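Local coordinates for ER-derived vesicles protein ERV41 (Saccharomyces cerevisiae, PDB 3ZLC) that helps carry a subset of secretory proteins from the endoplasmic reticulum to the Golgi in COPII-coated vesicles and facilitates retrograde transport back, at residues 21-32 and 113-124; 6-14 and 240-248. All coordinates share one frame; numbering follows the deposited sequence. Where two conformers were deposited one is given.

Contact 1: 21-32 and 113-124; sequences QINMDIYVNTKC and EFNGCHVFGSIP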
loop_
_atom_site.group_PDB
_atom_site.type_symbol
_atom_site.label_atom_id
_atom_site.label_comp_id
_atom_site.label_asym_id
_atom_site.label_seq_id
_atom_site.Cartn_x
_atom_site.Cartn_y
_atom_site.Cartn_z
ATOM N N GLN A 21 -6.466 -6.819 -10.228
ATOM C CA GLN A 21 -6.817 -5.643 -9.417
ATOM C C GLN A 21 -5.860 -5.489 -8.244
ATOM O O GLN A 21 -5.600 -6.454 -7.527
ATOM C CB GLN A 21 -8.242 -5.770 -8.851
ATOM C CG GLN A 21 -9.316 -5.892 -9.916
ATOM C CD GLN A 21 -9.613 -4.562 -10.566
ATOM O OE1 GLN A 21 -9.755 -4.461 -11.784
ATOM N NE2 GLN A 21 -9.713 -3.528 -9.750
ATOM N N ILE A 22 -5.341 -4.279 -8.040
ATOM C CA ILE A 22 -4.625 -3.981 -6.804
ATOM C C ILE A 22 -5.585 -3.260 -5.876
ATOM O O ILE A 22 -6.135 -2.206 -6.230
ATOM C CB ILE A 22 -3.374 -3.111 -7.046
ATOM C CG1 ILE A 22 -2.386 -3.858 -7.946
ATOM C CG2 ILE A 22 -2.704 -2.776 -5.723
ATOM C CD1 ILE A 22 -1.062 -3.098 -8.208
ATOM N N ASN A 23 -5.808 -3.832 -4.693
ATOM C CA ASN A 23 -6.765 -3.267 -3.746
ATOM C C ASN A 23 -5.990 -2.589 -2.634
ATOM O O ASN A 23 -5.092 -3.190 -2.045
ATOM C CB ASN A 23 -7.659 -4.355 -3.150
ATOM C CG ASN A 23 -8.151 -5.337 -4.184
ATOM O OD1 ASN A 23 -8.895 -4.971 -5.106
ATOM N ND2 ASN A 23 -7.751 -6.602 -4.035
ATOM N N MET A 24 -6.344 -1.346 -2.325
ATOM C CA MET A 24 -5.563 -0.548 -1.389
ATOM C C MET A 24 -6.461 0.251 -0.436
ATOM O O MET A 24 -7.481 0.789 -0.848
ATOM C CB MET A 24 -4.664 0.408 -2.178
ATOM C CG MET A 24 -3.421 0.838 -1.445
ATOM S SD MET A 24 -2.444 2.079 -2.321
ATOM C CE MET A 24 -3.645 2.626 -3.542
ATOM N N ASP A 25 -6.062 0.342 0.822
ATOM C CA ASP A 25 -6.750 1.192 1.769
ATOM C C ASP A 25 -5.632 1.620 2.688
ATOM O O ASP A 25 -5.084 0.806 3.432
ATOM C CB ASP A 25 -7.832 0.419 2.527
ATOM C CG ASP A 25 -8.665 1.337 3.419
ATOM O OD1 ASP A 25 -8.067 2.083 4.232
ATOM O OD2 ASP A 25 -9.896 1.351 3.275
ATOM N N ILE A 26 -5.221 2.880 2.567
ATOM C CA ILE A 26 -4.032 3.392 3.255
ATOM C C ILE A 26 -4.331 4.771 3.864
ATOM O O ILE A 26 -5.127 5.524 3.296
ATOM C CB ILE A 26 -2.854 3.488 2.242
ATOM C CG1 ILE A 26 -2.541 2.091 1.687
ATOM C CG2 ILE A 26 -1.595 4.087 2.868
ATOM C CD1 ILE A 26 -1.413 2.063 0.703
ATOM N N TYR A 27 -3.710 5.096 5.003
ATOM C CA TYR A 27 -3.778 6.454 5.543
ATOM C C TYR A 27 -2.383 7.012 5.308
ATOM O O TYR A 27 -1.401 6.339 5.598
ATOM C CB TYR A 27 -4.048 6.461 7.055
ATOM C CG TYR A 27 -5.349 5.816 7.511
ATOM C CD1 TYR A 27 -6.458 5.737 6.670
ATOM C CD2 TYR A 27 -5.458 5.286 8.787
ATOM C CE1 TYR A 27 -7.654 5.148 7.110
ATOM C CE2 TYR A 27 -6.635 4.698 9.234
ATOM C CZ TYR A 27 -7.728 4.627 8.391
ATOM O OH TYR A 27 -8.901 4.045 8.837
ATOM N N VAL A 28 -2.293 8.219 4.766
ATOM C CA VAL A 28 -1.001 8.899 4.590
ATOM C C VAL A 28 -1.027 10.171 5.433
ATOM O O VAL A 28 -2.039 10.872 5.449
ATOM C CB VAL A 28 -0.757 9.292 3.107
ATOM C CG1 VAL A 28 0.597 9.989 2.950
ATOM C CG2 VAL A 28 -0.803 8.047 2.202
ATOM N N ASN A 29 0.077 10.469 6.123
ATOM C CA ASN A 29 0.175 11.633 7.028
ATOM C C ASN A 29 0.397 12.942 6.260
ATOM O O ASN A 29 1.116 13.834 6.718
ATOM C CB ASN A 29 1.325 11.377 8.023
ATOM C CG ASN A 29 1.307 12.279 9.257
ATOM O OD1 ASN A 29 2.217 12.178 10.080
ATOM N ND2 ASN A 29 0.283 13.142 9.405
ATOM N N THR A 30 -0.262 13.062 5.106
ATOM C CA THR A 30 -0.225 14.281 4.283
ATOM C C THR A 30 -1.628 14.543 3.722
ATOM O O THR A 30 -2.368 13.591 3.425
ATOM C CB THR A 30 0.765 14.119 3.102
ATOM O OG1 THR A 30 2.079 13.812 3.607
ATOM C CG2 THR A 30 0.825 15.391 2.248
ATOM N N LYS A 31 -2.005 15.817 3.609
ATOM C CA LYS A 31 -3.300 16.193 3.018
ATOM C C LYS A 31 -3.391 15.692 1.588
ATOM O O LYS A 31 -2.381 15.669 0.876
ATOM C CB LYS A 31 -3.475 17.711 3.009
ATOM C CG LYS A 31 -3.149 18.383 4.322
ATOM C CD LYS A 31 -4.180 18.079 5.365
ATOM C CE LYS A 31 -5.058 19.291 5.605
ATOM N NZ LYS A 31 -6.135 18.970 6.581
ATOM N N CYS A 32 -4.591 15.292 1.162
ATOM C CA CYS A 32 -4.764 14.611 -0.132
ATOM C C CYS A 32 -4.259 15.421 -1.333
ATOM O O CYS A 32 -3.654 14.869 -2.255
ATOM C CB CYS A 32 -6.241 14.270 -0.354
ATOM S SG CYS A 32 -6.941 13.123 0.848
ATOM N N GLU A 113 0.732 17.906 12.602
ATOM C CA GLU A 113 1.062 16.526 12.967
ATOM C C GLU A 113 -0.005 15.547 12.482
ATOM O O GLU A 113 0.267 14.358 12.317
ATOM C CB GLU A 113 1.213 16.381 14.488
ATOM C CG GLU A 113 2.612 16.655 15.033
ATOM C CD GLU A 113 2.686 16.516 16.547
ATOM O OE1 GLU A 113 1.805 15.847 17.127
ATOM O OE2 GLU A 113 3.620 17.082 17.159
ATOM N N PHE A 114 -1.217 16.051 12.257
ATOM C CA PHE A 114 -2.349 15.189 11.936
ATOM C C PHE A 114 -2.863 15.308 10.504
ATOM O O PHE A 114 -3.849 14.639 10.158
ATOM C CB PHE A 114 -3.492 15.422 12.932
ATOM C CG PHE A 114 -3.066 15.299 14.366
ATOM C CD1 PHE A 114 -2.619 14.081 14.861
ATOM C CD2 PHE A 114 -3.094 16.400 15.218
ATOM C CE1 PHE A 114 -2.212 13.958 16.177
ATOM C CE2 PHE A 114 -2.696 16.284 16.542
ATOM C CZ PHE A 114 -2.252 15.062 17.023
ATOM N N ASN A 115 -2.214 16.154 9.691
ATOM C CA ASN A 115 -2.452 16.175 8.246
ATOM C C ASN A 115 -2.607 14.752 7.761
ATOM O O ASN A 115 -1.756 13.912 8.066
ATOM C CB ASN A 115 -1.261 16.801 7.506
ATOM C CG ASN A 115 -1.112 18.284 7.778
ATOM O OD1 ASN A 115 -2.049 18.939 8.228
ATOM N ND2 ASN A 115 0.071 18.827 7.493
ATOM N N GLY A 116 -3.684 14.448 7.035
ATOM C CA GLY A 116 -3.868 13.075 6.582
ATOM C C GLY A 116 -4.743 12.900 5.357
ATOM O O GLY A 116 -5.583 13.745 5.060
ATOM N N CYS A 117 -4.529 11.797 4.642
ATOM C CA CYS A 117 -5.357 11.426 3.505
ATOM C C CYS A 117 -5.661 9.933 3.567
ATOM O O CYS A 117 -4.755 9.107 3.756
ATOM C CB CYS A 117 -4.648 11.718 2.189
ATOM S SG CYS A 117 -5.714 11.496 0.727
ATOM N N HIS A 118 -6.942 9.608 3.428
ATOM C CA HIS A 118 -7.403 8.229 3.336
ATOM C C HIS A 118 -7.493 7.881 1.853
ATOM O O HIS A 118 -8.356 8.408 1.136
ATOM C CB HIS A 118 -8.781 8.112 3.986
ATOM C CG HIS A 118 -9.331 6.720 4.004
ATOM N ND1 HIS A 118 -10.659 6.448 4.273
ATOM C CD2 HIS A 118 -8.731 5.517 3.817
ATOM C CE1 HIS A 118 -10.857 5.141 4.224
ATOM N NE2 HIS A 118 -9.711 4.550 3.955
ATOM N N VAL A 119 -6.602 7.004 1.397
ATOM C CA VAL A 119 -6.533 6.630 -0.014
ATOM C C VAL A 119 -7.070 5.209 -0.172
ATOM O O VAL A 119 -6.550 4.275 0.431
ATOM C CB VAL A 119 -5.083 6.682 -0.519
ATOM C CG1 VAL A 119 -5.028 6.245 -1.976
ATOM C CG2 VAL A 119 -4.510 8.105 -0.343
ATOM N N PHE A 120 -8.117 5.030 -0.973
ATOM C CA PHE A 120 -8.700 3.692 -1.059
ATOM C C PHE A 120 -9.416 3.409 -2.376
ATOM O O PHE A 120 -10.010 4.305 -2.993
ATOM C CB PHE A 120 -9.632 3.434 0.138
ATOM C CG PHE A 120 -10.797 4.374 0.222
ATOM C CD1 PHE A 120 -10.640 5.667 0.719
ATOM C CD2 PHE A 120 -12.059 3.969 -0.190
ATOM C CE1 PHE A 120 -11.729 6.539 0.803
ATOM C CE2 PHE A 120 -13.137 4.826 -0.112
ATOM C CZ PHE A 120 -12.975 6.113 0.390
ATOM N N GLY A 121 -9.340 2.152 -2.805
ATOM C CA GLY A 121 -10.018 1.726 -4.017
ATOM C C GLY A 121 -9.332 0.517 -4.618
ATOM O O GLY A 121 -8.481 -0.098 -3.987
ATOM N N SER A 122 -9.719 0.179 -5.841
ATOM C CA SER A 122 -9.141 -0.961 -6.533
ATOM C C SER A 122 -8.686 -0.538 -7.923
ATOM O O SER A 122 -9.443 0.082 -8.666
ATOM C CB SER A 122 -10.160 -2.100 -6.610
ATOM O OG SER A 122 -10.313 -2.698 -5.339
ATOM N N ILE A 123 -7.439 -0.854 -8.259
ATOM C CA ILE A 123 -6.872 -0.428 -9.540
ATOM C C ILE A 123 -6.535 -1.623 -10.428
ATOM O O ILE A 123 -5.706 -2.447 -10.052
ATOM C CB ILE A 123 -5.559 0.360 -9.335
ATOM C CG1 ILE A 123 -5.747 1.479 -8.309
ATOM C CG2 ILE A 123 -5.056 0.929 -10.671
ATOM C CD1 ILE A 123 -4.442 2.171 -7.901
ATOM N N PRO A 124 -7.153 -1.702 -11.623
ATOM C CA PRO A 124 -6.769 -2.750 -12.575
ATOM C C PRO A 124 -5.426 -2.421 -13.213
ATOM O O PRO A 124 -5.252 -1.342 -13.778
ATOM C CB PRO A 124 -7.886 -2.701 -13.633
ATOM C CG PRO A 124 -8.380 -1.301 -13.601
ATOM C CD PRO A 124 -8.216 -0.829 -12.158
HETATM O O HOH W 1 1.851 16.364 6.695
HETATM O O HOH W 2 3.020 13.638 12.257
HETATM O O HOH W 3 -5.601 16.528 8.346
#
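Ile22, Met24, Ile26 and Val28 form antiparallel hydrogen-bonded pairs with Ile123, Gly121, Val119 and Cys117, the strand axes 4.3 Å apart at 161°. On the face bearing Asp25, Tyr27 and His118, the imidazole is clamped three ways. His118 NE2 donates to Asp25 OD1 at 3.0 Å, meeting it from above the carboxylate plane, with a weak second bond to OD2; Asp25 OD1 also accepts from Asn159. Tyr27 turns its ring edge to one imidazole face, CE1 3.5 Å from His118 CD2 with planes at 78°, while Phe120 CD1 covers the opposite face. The Asn29 amide extends to the backbone of 113-115 because its CG stands opposite the backbone N (chi1 -163°), and ND2 donates in its own plane to Asn115 O (2.6 Å) and Glu113 O (3.2 Å). Replacing Asn29 by an alanine removes the amide, and both carbonyls would probably be left without this donor, freeing 113-115 to shift. On the other face Val28 CG2 lies 4.5 Å from Val119 CG2, and Val119 also touches Ile37 of strand 35-41. Cys32 SG and Cys117 SG close a 2.0 Å disulfide, a covalent staple at the end of an inner antiparallel strand pair in a mixed sheet.

Contact 2: 6-14 and 240-248; sequences IDQQYVVDS and FEPLSIVVS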
loop_
_atom_site.group_PDB
_atom_site.type_symbol
_atom_site.label_atom_id
_atom_site.label_comp_id
_atom_site.label_asym_id
_atom_site.label_seq_id
_atom_site.Cartn_x
_atom_site.Cartn_y
_atom_site.Cartn_z
ATOM N N ILE A 6 -6.475 -31.241 3.445
ATOM C CA ILE A 6 -5.993 -30.111 2.655
ATOM C C ILE A 6 -4.463 -30.093 2.524
ATOM O O ILE A 6 -3.731 -30.143 3.518
ATOM C CB ILE A 6 -6.491 -28.759 3.214
ATOM C CG1 ILE A 6 -8.012 -28.776 3.408
ATOM C CG2 ILE A 6 -6.092 -27.621 2.284
ATOM C CD1 ILE A 6 -8.810 -28.543 2.132
ATOM N N ASP A 7 -4.006 -30.014 1.280
ATOM C CA ASP A 7 -2.593 -30.072 0.933
ATOM C C ASP A 7 -2.399 -29.046 -0.177
ATOM O O ASP A 7 -3.324 -28.813 -0.969
ATOM C CB ASP A 7 -2.264 -31.481 0.422
ATOM C CG ASP A 7 -0.906 -31.570 -0.251
ATOM O OD1 ASP A 7 0.088 -31.073 0.325
ATOM O OD2 ASP A 7 -0.836 -32.146 -1.358
ATOM N N GLN A 8 -1.238 -28.401 -0.244
ATOM C CA GLN A 8 -0.985 -27.478 -1.347
ATOM C C GLN A 8 0.242 -27.851 -2.181
ATOM O O GLN A 8 1.273 -28.276 -1.644
ATOM C CB GLN A 8 -0.951 -26.014 -0.881
ATOM C CG GLN A 8 0.207 -25.602 0.019
ATOM C CD GLN A 8 0.101 -24.131 0.441
ATOM O OE1 GLN A 8 1.110 -23.447 0.632
ATOM N NE2 GLN A 8 -1.136 -23.645 0.585
ATOM N N GLN A 9 0.105 -27.702 -3.501
ATOM C CA GLN A 9 1.123 -28.149 -4.451
ATOM C C GLN A 9 1.501 -27.032 -5.408
ATOM O O GLN A 9 0.655 -26.219 -5.788
ATOM C CB GLN A 9 0.586 -29.330 -5.274
ATOM C CG GLN A 9 0.270 -30.591 -4.481
ATOM C CD GLN A 9 -0.326 -31.690 -5.353
ATOM O OE1 GLN A 9 -1.427 -31.547 -5.887
ATOM N NE2 GLN A 9 0.410 -32.782 -5.515
ATOM N N TYR A 10 2.765 -26.999 -5.818
ATOM C CA TYR A 10 3.184 -26.011 -6.800
ATOM C C TYR A 10 2.871 -26.549 -8.179
ATOM O O TYR A 10 3.099 -27.727 -8.449
ATOM C CB TYR A 10 4.677 -25.712 -6.664
ATOM C CG TYR A 10 5.019 -25.128 -5.319
ATOM C CD1 TYR A 10 4.430 -23.943 -4.896
ATOM C CD2 TYR A 10 5.916 -25.763 -4.463
ATOM C CE1 TYR A 10 4.724 -23.391 -3.655
ATOM C CE2 TYR A 10 6.223 -25.218 -3.214
ATOM C CZ TYR A 10 5.610 -24.033 -2.819
ATOM O OH TYR A 10 5.913 -23.477 -1.587
ATOM N N VAL A 11 2.316 -25.710 -9.048
ATOM C CA VAL A 11 2.108 -26.134 -10.431
ATOM C C VAL A 11 2.485 -25.024 -11.396
ATOM O O VAL A 11 2.648 -23.862 -11.002
ATOM C CB VAL A 11 0.637 -26.554 -10.722
ATOM C CG1 VAL A 11 0.153 -27.605 -9.735
ATOM C CG2 VAL A 11 -0.274 -25.337 -10.712
ATOM N N VAL A 12 2.604 -25.390 -12.666
ATOM C CA VAL A 12 2.860 -24.421 -13.719
ATOM C C VAL A 12 1.712 -23.432 -13.854
ATOM O O VAL A 12 0.552 -23.824 -14.039
ATOM C CB VAL A 12 3.112 -25.116 -15.065
ATOM C CG1 VAL A 12 2.893 -24.156 -16.223
ATOM C CG2 VAL A 12 4.522 -25.689 -15.094
ATOM N N ASP A 13 2.044 -22.147 -13.746
ATOM C CA ASP A 13 1.083 -21.087 -14.012
ATOM C C ASP A 13 0.719 -21.096 -15.498
ATOM O O ASP A 13 1.214 -20.279 -16.279
ATOM C CB ASP A 13 1.653 -19.722 -13.594
ATOM C CG ASP A 13 0.594 -18.623 -13.548
ATOM O OD1 ASP A 13 -0.621 -18.945 -13.567
ATOM O OD2 ASP A 13 0.981 -17.431 -13.475
ATOM N N SER A 14 -0.116 -22.056 -15.886
ATOM C CA SER A 14 -0.763 -22.018 -17.186
ATOM C C SER A 14 -1.994 -21.160 -16.961
ATOM O O SER A 14 -2.427 -20.986 -15.817
ATOM C CB SER A 14 -1.148 -23.420 -17.670
ATOM O OG SER A 14 -2.292 -23.912 -16.996
ATOM N N PHE A 240 5.000 -10.899 -10.571
ATOM C CA PHE A 240 4.107 -12.051 -10.488
ATOM C C PHE A 240 4.871 -13.316 -10.816
ATOM O O PHE A 240 5.489 -13.427 -11.874
ATOM C CB PHE A 240 2.908 -11.841 -11.427
ATOM C CG PHE A 240 2.143 -10.572 -11.118
ATOM C CD1 PHE A 240 1.131 -10.573 -10.174
ATOM C CD2 PHE A 240 2.483 -9.366 -11.743
ATOM C CE1 PHE A 240 0.438 -9.395 -9.864
ATOM C CE2 PHE A 240 1.800 -8.181 -11.431
ATOM C CZ PHE A 240 0.775 -8.201 -10.494
ATOM N N GLU A 241 4.846 -14.263 -9.885
ATOM C CA GLU A 241 5.613 -15.492 -10.044
ATOM C C GLU A 241 5.002 -16.375 -11.118
ATOM O O GLU A 241 3.770 -16.429 -11.244
ATOM C CB GLU A 241 5.663 -16.238 -8.709
ATOM C CG GLU A 241 6.251 -15.376 -7.590
ATOM C CD GLU A 241 6.570 -16.176 -6.351
ATOM O OE1 GLU A 241 6.388 -17.409 -6.410
ATOM O OE2 GLU A 241 7.010 -15.585 -5.329
ATOM N N PRO A 242 5.860 -17.078 -11.884
ATOM C CA PRO A 242 5.434 -17.953 -12.978
ATOM C C PRO A 242 4.961 -19.322 -12.503
ATOM O O PRO A 242 4.969 -20.271 -13.292
ATOM C CB PRO A 242 6.720 -18.126 -13.799
ATOM C CG PRO A 242 7.823 -18.033 -12.789
ATOM C CD PRO A 242 7.330 -16.941 -11.831
ATOM N N LEU A 243 4.570 -19.433 -11.240
ATOM C CA LEU A 243 3.998 -20.683 -10.742
ATOM C C LEU A 243 2.665 -20.397 -10.052
ATOM O O LEU A 243 2.300 -19.238 -9.866
ATOM C CB LEU A 243 4.971 -21.410 -9.804
ATOM C CG LEU A 243 5.676 -20.662 -8.670
ATOM C CD1 LEU A 243 4.741 -20.355 -7.518
ATOM C CD2 LEU A 243 6.876 -21.465 -8.166
ATOM N N SER A 244 1.946 -21.458 -9.703
ATOM C CA SER A 244 0.701 -21.350 -8.951
ATOM C C SER A 244 0.751 -22.332 -7.801
ATOM O O SER A 244 1.466 -23.341 -7.856
ATOM C CB SER A 244 -0.497 -21.700 -9.840
ATOM O OG SER A 244 -0.671 -20.731 -10.849
ATOM N N ILE A 245 -0.007 -22.047 -6.757
ATOM C CA ILE A 245 -0.177 -23.025 -5.701
ATOM C C ILE A 245 -1.592 -23.575 -5.796
ATOM O O ILE A 245 -2.571 -22.815 -5.748
ATOM C CB ILE A 245 0.041 -22.398 -4.328
ATOM C CG1 ILE A 245 1.468 -21.849 -4.207
ATOM C CG2 ILE A 245 -0.244 -23.417 -3.235
ATOM C CD1 ILE A 245 1.653 -20.866 -3.019
ATOM N N VAL A 246 -1.708 -24.892 -5.944
ATOM C CA VAL A 246 -3.020 -25.514 -6.000
ATOM C C VAL A 246 -3.373 -26.061 -4.626
ATOM O O VAL A 246 -2.584 -26.779 -4.002
ATOM C CB VAL A 246 -3.075 -26.631 -7.065
ATOM C CG1 VAL A 246 -4.375 -27.427 -6.952
ATOM C CG2 VAL A 246 -2.945 -26.027 -8.452
ATOM N N VAL A 247 -4.555 -25.703 -4.141
ATOM C CA VAL A 247 -4.990 -26.174 -2.836
ATOM C C VAL A 247 -6.142 -27.153 -3.035
ATOM O O VAL A 247 -7.221 -26.758 -3.481
ATOM C CB VAL A 247 -5.427 -25.014 -1.926
ATOM C CG1 VAL A 247 -6.100 -25.556 -0.685
ATOM C CG2 VAL A 247 -4.230 -24.115 -1.555
ATOM N N SER A 248 -5.895 -28.428 -2.731
ATOM C CA SER A 248 -6.916 -29.471 -2.828
ATOM C C SER A 248 -7.315 -29.945 -1.437
ATOM O O SER A 248 -6.738 -29.507 -0.442
ATOM C CB SER A 248 -6.410 -30.660 -3.651
ATOM O OG SER A 248 -6.103 -30.280 -4.982
HETATM O O HOH W 4 1.537 -14.875 -11.803
#
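The Tyr10 ring meets Ile245 obliquely, CE1 lying 3.6 Å from Ile245 CG1, and has the carbonyl oxygen of Ser244 at its edge, near the ring plane. The two side chains run side by side in the same direction; Tyr10 CG stands anti to its carbonyl carbon (chi1 -62°), which carries the ring alongside the isoleucine. On the same face, Gln8 crosses Ile245 obliquely, its CB 3.6 Å from Ile245 CG2. Strands 8-12 and 243-247 are an antiparallel pair at 147°, within a mixed sheet: 243-247 also runs parallel to strand 188-200, through backbone bonds such as those of Ile245 with Pro197 and Leu199. Gln9 pairs with Val246 and Val11 with Ser244 through reciprocal backbone bonds, Val246 N to Gln9 O measuring 2.7 Å. On the face opposite Tyr10, Val11 CG2 packs against Val246 CG2 at 3.6 Å, the two valines crossing at about a right angle. Past the strand, Asp13 centres an inverse gamma turn, and its CB comes within 3.4 Å of Pro242 O. One water donates to both Asp13 OD2 (3.1 Å) and Glu241 O (2.8 Å).

Overall arrangement
Contacts 1 and 2 belong to two different sheets of the lumenal domain: 21-32 with 113-124 to the one holding strands 19-28, 117-126 and 156-163, 6-14 with 240-248 to the one holding 8-12, 243-247 and 188-200. Strand 8-12 is followed directly by strand 19-28, so the chain passes from one sheet to the other between them. Contact 2 joins the two ends of the modelled chain, and both segments of contact 1 fall between its own along the sequence. Their centres are 32 Å apart and their nearest atoms about 6 Å apart, without touching. Contact 1, centred about 8 Å from the chain's centre, has 13 of 24 touching residues buried; contact 2, about 25 Å out, has one of 15.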